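Local atomic coordinates of acetylxylan esterase / glucomannan deacetylase (Cellvibrio japonicus, PDB entry 2WAA), a protein that removes acetyl groups from acetylated xylan and glucomannan, and so takes part in the breakdown of plant cell wall polysaccharides. Residues 204-209 with 253-258. Sequence-based numbering, arbitrary orientation.
Sequences DFYQFT and TRFVRT
In the GDSL-like, SGNH-type esterase domain, Tyr-206 and Phe-255 form an edge-to-face aromatic pair that joins the type I beta turn at 205-208 to helix 245-262. The T-shape rests on three observations: the ring planes stand at 85° to each other, the centroids lie 5.5 Å apart, and Phe-255 CZ sits over one face of the tyrosine ring while Tyr-206 CD2 lies near the phenylalanine plane, at its edge. Phe-255 CE1 reaches to 3.8 Å from Tyr-206 CD2, and its CZ is 4.1 Å from Tyr-206 CG. With CG anti to the backbone N (chi1 180°) and beside the carbonyl carbon, the Phe-255 ring swings toward Tyr-206, although CB itself does not point at 204-209.

Thr-258 adds a methyl contact. Its CG2 lies 4.2 Å from Tyr-206 CE2, at a slant to that ring, and 4.1 Å from Gln-207 NE2; a bend at chi2 helps carry this amide toward the methyl. The turn is closed by Phe-208 N bonding to Phe-205 O at 3.0 Å. Leu-138 of the parallel-sheet strand 133-139 touches both aromatic side chains.

No hydrogen bond crosses between 204-209 and 253-258, so the direct contact between them consists of aromatic and methyl packing. Hydrogen bonds from the tyrosine hydroxyl to His-263 and Asn-262 probably help to fix the ring's orientation, together with the His-221 stack. Phe-255 CE1 and CZ meet the opposite, CB/CG end, where their C-H groups would be weakly attracted to the tyrosine pi cloud.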
loop_
_atom_site.group_PDB
_atom_site.type_symbol
_atom_site.label_atom_id
_atom_site.label_comp_id
_atom_site.label_asym_id
_atom_site.label_seq_id
_atom_site.Cartn_x
_atom_site.Cartn_y
_atom_site.Cartn_z
ATOM N N ASP A 204 2.075 15.597 3.449
ATOM C CA ASP A 204 1.356 16.085 2.265
ATOM C C ASP A 204 0.646 14.961 1.534
ATOM O O ASP A 204 -0.577 14.998 1.398
ATOM C CB ASP A 204 2.313 16.810 1.300
ATOM C CG ASP A 204 3.042 17.936 1.999
ATOM O OD1 ASP A 204 2.363 18.821 2.505
ATOM O OD2 ASP A 204 4.268 17.932 2.098
ATOM N N PHE A 205 1.383 13.932 1.120
ATOM C CA PHE A 205 0.708 12.885 0.326
ATOM C C PHE A 205 -0.205 12.005 1.145
ATOM O O PHE A 205 -1.074 11.342 0.588
ATOM C CB PHE A 205 1.655 12.071 -0.611
ATOM C CG PHE A 205 2.662 11.183 0.118
ATOM C CD1 PHE A 205 2.284 9.942 0.664
ATOM C CD2 PHE A 205 4.010 11.578 0.211
ATOM C CE1 PHE A 205 3.244 9.129 1.338
ATOM C CE2 PHE A 205 4.974 10.775 0.883
ATOM C CZ PHE A 205 4.577 9.536 1.431
ATOM N N TYR A 206 -0.026 11.993 2.458
ATOM C CA TYR A 206 -0.959 11.294 3.336
ATOM C C TYR A 206 -2.395 11.840 3.142
ATOM O O TYR A 206 -3.378 11.158 3.442
ATOM C CB TYR A 206 -0.529 11.478 4.786
ATOM C CG TYR A 206 -1.653 11.374 5.788
ATOM C CD1 TYR A 206 -2.123 10.149 6.209
ATOM C CD2 TYR A 206 -2.203 12.523 6.344
ATOM C CE1 TYR A 206 -3.160 10.059 7.188
ATOM C CE2 TYR A 206 -3.230 12.460 7.297
ATOM C CZ TYR A 206 -3.700 11.219 7.705
ATOM O OH TYR A 206 -4.711 11.172 8.650
ATOM N N GLN A 207 -2.501 13.078 2.642
ATOM C CA GLN A 207 -3.808 13.684 2.425
ATOM C C GLN A 207 -4.436 13.343 1.079
ATOM O O GLN A 207 -5.594 13.692 0.853
ATOM C CB GLN A 207 -3.726 15.241 2.525
ATOM C CG GLN A 207 -3.284 15.789 3.923
ATOM C CD GLN A 207 -4.281 15.540 5.102
ATOM O OE1 GLN A 207 -5.399 14.981 4.942
ATOM N NE2 GLN A 207 -3.843 15.929 6.331
ATOM N N PHE A 208 -3.703 12.676 0.189
ATOM C CA PHE A 208 -4.152 12.550 -1.201
ATOM C C PHE A 208 -4.711 11.186 -1.472
ATOM O O PHE A 208 -4.167 10.177 -1.024
ATOM C CB PHE A 208 -2.945 12.730 -2.137
ATOM C CG PHE A 208 -2.264 14.073 -2.021
ATOM C CD1 PHE A 208 -2.985 15.186 -1.604
ATOM C CD2 PHE A 208 -0.937 14.215 -2.406
ATOM C CE1 PHE A 208 -2.358 16.443 -1.539
ATOM C CE2 PHE A 208 -0.307 15.474 -2.328
ATOM C CZ PHE A 208 -1.011 16.557 -1.916
ATOM N N THR A 209 -5.771 11.115 -2.265
ATOM C CA THR A 209 -6.249 9.790 -2.630
ATOM C C THR A 209 -5.257 9.081 -3.557
ATOM O O THR A 209 -5.064 7.841 -3.503
ATOM C CB THR A 209 -7.580 9.943 -3.376
ATOM O OG1 THR A 209 -8.527 10.537 -2.476
ATOM C CG2 THR A 209 -8.105 8.583 -3.855
ATOM N N THR A 253 6.267 15.306 15.545
ATOM C CA THR A 253 5.262 15.499 16.577
ATOM C C THR A 253 4.013 16.119 15.954
ATOM O O THR A 253 2.891 15.659 16.211
ATOM C CB THR A 253 5.815 16.424 17.671
ATOM O OG1 THR A 253 6.888 15.723 18.326
ATOM C CG2 THR A 253 4.746 16.786 18.706
ATOM N N ARG A 254 4.198 17.143 15.119
ATOM C CA ARG A 254 3.034 17.775 14.529
ATOM C C ARG A 254 2.266 16.807 13.626
ATOM O O ARG A 254 1.038 16.783 13.658
ATOM C CB ARG A 254 3.401 19.069 13.820
ATOM C CG ARG A 254 2.152 19.813 13.372
ATOM C CD ARG A 254 2.390 21.269 13.048
ATOM N NE ARG A 254 1.197 21.846 12.426
ATOM C CZ ARG A 254 0.586 22.948 12.859
ATOM N NH1 ARG A 254 1.067 23.607 13.909
ATOM N NH2 ARG A 254 -0.492 23.400 12.234
ATOM N N PHE A 255 2.971 15.994 12.852
ATOM C CA PHE A 255 2.274 14.997 12.003
ATOM C C PHE A 255 1.493 13.948 12.812
ATOM O O PHE A 255 0.349 13.612 12.474
ATOM C CB PHE A 255 3.284 14.358 11.013
ATOM C CG PHE A 255 2.663 13.311 10.103
ATOM C CD1 PHE A 255 1.607 13.653 9.260
ATOM C CD2 PHE A 255 3.109 11.987 10.125
ATOM C CE1 PHE A 255 1.003 12.682 8.434
ATOM C CE2 PHE A 255 2.521 11.017 9.295
ATOM C CZ PHE A 255 1.455 11.373 8.455
ATOM N N VAL A 256 2.074 13.431 13.899
ATOM C CA VAL A 256 1.406 12.376 14.644
ATOM C C VAL A 256 0.213 13.013 15.353
ATOM O O VAL A 256 -0.830 12.394 15.453
ATOM C CB VAL A 256 2.343 11.693 15.634
ATOM C CG1 VAL A 256 1.573 10.761 16.579
ATOM C CG2 VAL A 256 3.451 10.915 14.852
ATOM N N ARG A 257 0.341 14.278 15.761
ATOM C CA ARG A 257 -0.844 14.985 16.255
ATOM C C ARG A 257 -1.993 15.032 15.234
ATOM O O ARG A 257 -3.158 14.848 15.595
ATOM C CB ARG A 257 -0.482 16.384 16.751
ATOM C CG ARG A 257 0.146 16.345 18.097
ATOM C CD ARG A 257 0.423 17.747 18.665
ATOM N NE ARG A 257 1.084 17.537 19.953
ATOM C CZ ARG A 257 2.115 18.243 20.404
ATOM N NH1 ARG A 257 2.620 19.244 19.676
ATOM N NH2 ARG A 257 2.648 17.925 21.589
ATOM N N THR A 258 -1.684 15.275 13.957
ATOM C CA THR A 258 -2.684 15.183 12.911
ATOM C C THR A 258 -3.307 13.782 12.828
ATOM O O THR A 258 -4.538 13.623 12.726
ATOM C CB THR A 258 -2.043 15.541 11.534
ATOM O OG1 THR A 258 -1.605 16.917 11.556
ATOM C CG2 THR A 258 -3.053 15.321 10.356
#